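Local coordinates for protein DspB (Aggregatibacter actinomycetemcomitans, PDB 1YHT) that probably hydrolyses beta-linked N-acetylglucosamine polymers of the biofilm matrix as a family 20 glycoside hydrolase, thereby releasing cells from biofilms, at residues A[109-121]-A[171-185]. Residues are numbered along the deposited sequence; the frame is centred on the assembly and turned at random.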
# COMPACT_ATOMS: atom_id res chain seq x y z
N ILE A 109 5.89 14.30 8.32
CA ILE A 109 5.60 13.11 7.51
C ILE A 109 4.17 12.62 7.75
O ILE A 109 3.81 12.18 8.84
CB ILE A 109 6.64 11.96 7.77
CG1 ILE A 109 8.09 12.50 7.61
CG2 ILE A 109 6.38 10.79 6.83
CD1 ILE A 109 8.33 13.22 6.33
N GLU A 110 3.38 12.75 6.70
CA GLU A 110 2.05 12.19 6.63
C GLU A 110 2.06 10.66 6.66
O GLU A 110 2.89 10.01 6.02
CB GLU A 110 1.37 12.61 5.32
CG GLU A 110 -0.10 12.22 5.26
CD GLU A 110 -0.76 12.38 3.92
OE1 GLU A 110 -0.11 12.72 2.92
OE2 GLU A 110 -1.97 12.15 3.89
N LEU A 111 1.17 10.08 7.45
CA LEU A 111 0.96 8.62 7.50
C LEU A 111 -0.26 8.30 6.64
O LEU A 111 -1.33 8.85 6.85
CB LEU A 111 0.72 8.19 8.92
CG LEU A 111 1.89 8.52 9.90
CD1 LEU A 111 1.63 7.97 11.34
CD2 LEU A 111 3.18 7.94 9.38
N ILE A 112 -0.09 7.42 5.66
CA ILE A 112 -1.18 7.01 4.82
C ILE A 112 -1.45 5.53 5.11
O ILE A 112 -0.73 4.66 4.63
CB ILE A 112 -0.91 7.27 3.33
CG1 ILE A 112 -0.51 8.74 3.12
CG2 ILE A 112 -2.10 6.78 2.46
CD1 ILE A 112 -0.06 9.13 1.69
N PRO A 113 -2.51 5.24 5.88
CA PRO A 113 -2.83 3.81 6.07
C PRO A 113 -3.39 3.20 4.80
O PRO A 113 -4.11 3.88 4.07
CB PRO A 113 -3.87 3.83 7.21
CG PRO A 113 -4.67 5.13 6.95
CD PRO A 113 -3.48 6.12 6.58
N GLU A 114 -3.10 1.91 4.57
CA GLU A 114 -3.67 1.12 3.49
C GLU A 114 -4.39 -0.07 4.05
O GLU A 114 -3.76 -0.99 4.59
CB GLU A 114 -2.63 0.63 2.43
CG GLU A 114 -3.31 -0.07 1.25
CD GLU A 114 -2.40 -0.71 0.22
OE1 GLU A 114 -1.17 -0.44 0.20
OE2 GLU A 114 -2.94 -1.53 -0.58
N LEU A 115 -5.71 -0.06 3.87
CA LEU A 115 -6.54 -1.21 4.19
C LEU A 115 -6.93 -1.82 2.86
O LEU A 115 -7.84 -1.36 2.21
CB LEU A 115 -7.77 -0.74 5.01
CG LEU A 115 -8.60 -1.83 5.68
CD1 LEU A 115 -7.82 -2.48 6.80
CD2 LEU A 115 -9.93 -1.25 6.17
N ASP A 116 -6.18 -2.84 2.44
CA ASP A 116 -6.30 -3.36 1.09
C ASP A 116 -7.58 -4.24 0.99
O ASP A 116 -7.97 -4.94 1.93
CB ASP A 116 -5.03 -4.13 0.68
CG ASP A 116 -4.88 -4.27 -0.82
OD1 ASP A 116 -5.87 -4.02 -1.57
OD2 ASP A 116 -3.76 -4.68 -1.25
N SER A 117 -8.21 -4.12 -0.16
CA SER A 117 -9.40 -4.88 -0.54
C SER A 117 -9.62 -4.62 -2.02
O SER A 117 -9.07 -3.66 -2.59
CB SER A 117 -10.62 -4.51 0.29
OG SER A 117 -11.32 -3.39 -0.20
N PRO A 118 -10.42 -5.49 -2.69
CA PRO A 118 -11.12 -6.66 -2.17
C PRO A 118 -10.29 -7.91 -1.98
O PRO A 118 -10.78 -8.86 -1.35
CB PRO A 118 -12.17 -6.96 -3.28
CG PRO A 118 -11.63 -6.42 -4.47
CD PRO A 118 -10.73 -5.26 -4.10
N ASN A 119 -9.08 -7.95 -2.54
CA ASN A 119 -8.15 -9.08 -2.34
C ASN A 119 -7.15 -8.68 -1.23
O ASN A 119 -7.39 -7.70 -0.52
CB ASN A 119 -7.53 -9.45 -3.71
CG ASN A 119 -7.21 -10.97 -3.85
OD1 ASN A 119 -7.82 -11.71 -4.69
ND2 ASN A 119 -6.23 -11.43 -3.08
N HIS A 120 -6.04 -9.42 -1.09
CA HIS A 120 -4.96 -9.03 -0.17
C HIS A 120 -5.50 -8.72 1.24
O HIS A 120 -5.10 -7.75 1.90
CB HIS A 120 -4.16 -7.88 -0.79
CG HIS A 120 -3.26 -8.30 -1.91
ND1 HIS A 120 -2.12 -9.05 -1.71
CD2 HIS A 120 -3.34 -8.09 -3.26
CE1 HIS A 120 -1.54 -9.29 -2.88
NE2 HIS A 120 -2.24 -8.70 -3.83
N MET A 121 -6.42 -9.57 1.71
CA MET A 121 -7.06 -9.33 3.02
C MET A 121 -7.33 -10.56 3.83
O MET A 121 -8.19 -10.55 4.70
CB MET A 121 -8.33 -8.46 2.86
CG MET A 121 -9.43 -9.00 1.99
SD MET A 121 -10.90 -7.96 1.85
CE MET A 121 -11.16 -7.50 3.56
N PHE A 171 -5.18 6.55 13.20
CA PHE A 171 -4.18 7.46 12.60
C PHE A 171 -4.51 8.93 12.86
O PHE A 171 -3.62 9.78 12.90
CB PHE A 171 -3.99 7.14 11.10
CG PHE A 171 -3.27 5.85 10.89
CD1 PHE A 171 -1.87 5.83 10.73
CD2 PHE A 171 -3.93 4.64 10.98
CE1 PHE A 171 -1.18 4.64 10.61
CE2 PHE A 171 -3.24 3.42 10.88
CZ PHE A 171 -1.89 3.40 10.68
N GLY A 172 -5.80 9.22 13.05
CA GLY A 172 -6.26 10.59 13.33
C GLY A 172 -5.64 11.65 12.40
O GLY A 172 -5.49 11.41 11.21
N ASP A 173 -5.25 12.80 12.96
CA ASP A 173 -4.80 13.94 12.10
C ASP A 173 -3.40 13.80 11.47
O ASP A 173 -2.92 14.74 10.83
CB ASP A 173 -4.95 15.30 12.85
CG ASP A 173 -3.97 15.49 13.98
OD1 ASP A 173 -3.07 14.65 14.23
OD2 ASP A 173 -4.09 16.52 14.65
N THR A 174 -2.75 12.65 11.65
CA THR A 174 -1.48 12.39 10.96
C THR A 174 -1.70 12.04 9.49
O THR A 174 -0.73 11.97 8.73
CB THR A 174 -0.70 11.24 11.61
OG1 THR A 174 -1.41 9.99 11.44
CG2 THR A 174 -0.45 11.54 13.09
N SER A 175 -2.97 11.86 9.10
CA SER A 175 -3.32 11.28 7.81
C SER A 175 -4.30 12.20 7.11
O SER A 175 -5.32 12.57 7.68
CB SER A 175 -3.94 9.88 8.03
OG SER A 175 -4.41 9.37 6.78
N GLN A 176 -3.97 12.59 5.87
CA GLN A 176 -4.92 13.28 4.99
C GLN A 176 -5.42 12.46 3.81
O GLN A 176 -6.34 12.90 3.06
CB GLN A 176 -4.30 14.59 4.51
CG GLN A 176 -4.15 15.59 5.67
CD GLN A 176 -2.94 15.32 6.52
OE1 GLN A 176 -1.83 15.20 6.02
NE2 GLN A 176 -3.15 15.21 7.81
N HIS A 177 -4.86 11.24 3.68
CA HIS A 177 -5.22 10.33 2.62
C HIS A 177 -5.36 8.96 3.22
O HIS A 177 -4.56 8.59 4.10
CB HIS A 177 -4.11 10.26 1.56
CG HIS A 177 -3.80 11.58 0.91
ND1 HIS A 177 -3.01 12.53 1.53
CD2 HIS A 177 -4.17 12.10 -0.27
CE1 HIS A 177 -2.91 13.59 0.74
NE2 HIS A 177 -3.62 13.36 -0.36
N PHE A 178 -6.26 8.17 2.67
CA PHE A 178 -6.44 6.77 3.08
C PHE A 178 -6.38 5.94 1.82
O PHE A 178 -7.07 6.22 0.85
CB PHE A 178 -7.80 6.66 3.80
CG PHE A 178 -8.10 5.33 4.41
CD1 PHE A 178 -8.22 5.20 5.80
CD2 PHE A 178 -8.35 4.26 3.63
CE1 PHE A 178 -8.55 3.98 6.39
CE2 PHE A 178 -8.69 3.01 4.21
CZ PHE A 178 -8.78 2.88 5.60
N HIS A 179 -5.56 4.87 1.86
CA HIS A 179 -5.35 4.05 0.69
C HIS A 179 -6.28 2.84 0.78
O HIS A 179 -6.19 2.05 1.72
CB HIS A 179 -3.87 3.69 0.59
CG HIS A 179 -3.44 3.23 -0.78
ND1 HIS A 179 -4.00 2.13 -1.41
CD2 HIS A 179 -2.52 3.73 -1.64
CE1 HIS A 179 -3.42 1.97 -2.59
NE2 HIS A 179 -2.49 2.89 -2.73
N ILE A 180 -7.16 2.72 -0.22
CA ILE A 180 -8.14 1.65 -0.28
C ILE A 180 -7.70 0.39 -1.05
O ILE A 180 -8.51 -0.57 -1.25
CB ILE A 180 -9.53 2.16 -0.83
CG1 ILE A 180 -9.44 2.56 -2.30
CG2 ILE A 180 -10.06 3.29 0.09
CD1 ILE A 180 -10.73 2.84 -2.97
N GLY A 181 -6.43 0.32 -1.38
CA GLY A 181 -5.89 -0.82 -2.05
C GLY A 181 -6.35 -0.90 -3.48
O GLY A 181 -6.14 0.07 -4.26
N GLY A 182 -6.98 -2.04 -3.82
CA GLY A 182 -7.50 -2.26 -5.17
C GLY A 182 -6.52 -2.90 -6.16
O GLY A 182 -6.66 -2.72 -7.38
N ASP A 183 -5.54 -3.64 -5.63
CA ASP A 183 -4.61 -4.39 -6.46
C ASP A 183 -4.92 -5.86 -6.55
O ASP A 183 -5.41 -6.47 -5.59
CB ASP A 183 -3.16 -4.22 -5.99
CG ASP A 183 -2.94 -4.74 -4.55
OD1 ASP A 183 -3.86 -4.58 -3.72
OD2 ASP A 183 -1.86 -5.30 -4.26
N GLU A 184 -4.66 -6.39 -7.75
CA GLU A 184 -4.65 -7.81 -8.05
C GLU A 184 -5.91 -8.52 -7.62
O GLU A 184 -5.83 -9.56 -7.00
CB GLU A 184 -3.41 -8.50 -7.41
CG GLU A 184 -2.07 -7.90 -7.78
CD GLU A 184 -0.89 -8.69 -7.22
OE1 GLU A 184 -0.92 -9.03 -6.01
OE2 GLU A 184 0.07 -8.96 -8.01
N PHE A 185 -7.07 -8.00 -8.00
CA PHE A 185 -8.34 -8.57 -7.59
C PHE A 185 -9.04 -9.07 -8.86
O PHE A 185 -8.74 -8.60 -9.99
CB PHE A 185 -9.21 -7.53 -6.86
CG PHE A 185 -9.65 -6.39 -7.75
CD1 PHE A 185 -10.82 -6.49 -8.47
CD2 PHE A 185 -8.86 -5.26 -7.93
CE1 PHE A 185 -11.20 -5.50 -9.32
CE2 PHE A 185 -9.24 -4.29 -8.81
CZ PHE A 185 -10.42 -4.40 -9.49
O HOH W 1 1.70 13.28 10.00
O HOH W 2 -10.08 -1.24 0.74
O HOH W 3 -6.94 -6.10 -3.45
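Glu-114 and His-179 pair two neighbouring parallel strands, 110-117 and 177-181, in the TIM barrel of this family 20 glycoside hydrolase. The chain between them is largely helical, and its helix 154-171 covers the outer face of the pair. The strand segments run 18° from parallel. His-179 holds both backbone bonds of this bridge: its N donates to Pro-113 O (2.8 Å), and its O accepts from Leu-115 N. The two side chains lie side by side and point into the barrel, and Glu-114 OE1 lies over the rim of one imidazole face. His-51 and His-53 bond Glu-114 OE1, and Trp-216 bonds OE2, so this buried acid is held from two further strands, 49-53 and 212-216. On the outer face, Pro-113 CB sits over the Phe-171 ring, 3.9 Å from its centroid, in a CH-pi contact. Pro-113 CG touches Phe-178 CD1.

At the N-terminal end of the strands, the extended Glu-110 chain (chi1 -172°) brings OE2 to His-177 ND1 at 2.6 Å. The bond is nearly straight, lies in the ring plane and uses the syn lone pair. Gln-176 N reaches the same oxygen from its anti side.

The C-terminal ends carry Asp-183 and Glu-184, probably the catalytic Asp-Glu pair of family 20 enzymes; a bound acetic acid beside Asp-183 is consistent with a pocket here. Asp-116 OD2 and Asp-183 OD1 are 2.5 Å apart, their carboxylates nearly coplanar. Asp-116 OD1 also accepts from Gly-182 N. Asp-56 holds the His-120 ring at ND1. At the other ring nitrogen, His-120 NE2 donates in the ring plane to the anti lone pair of Glu-184 OE1, at 2.6 Å.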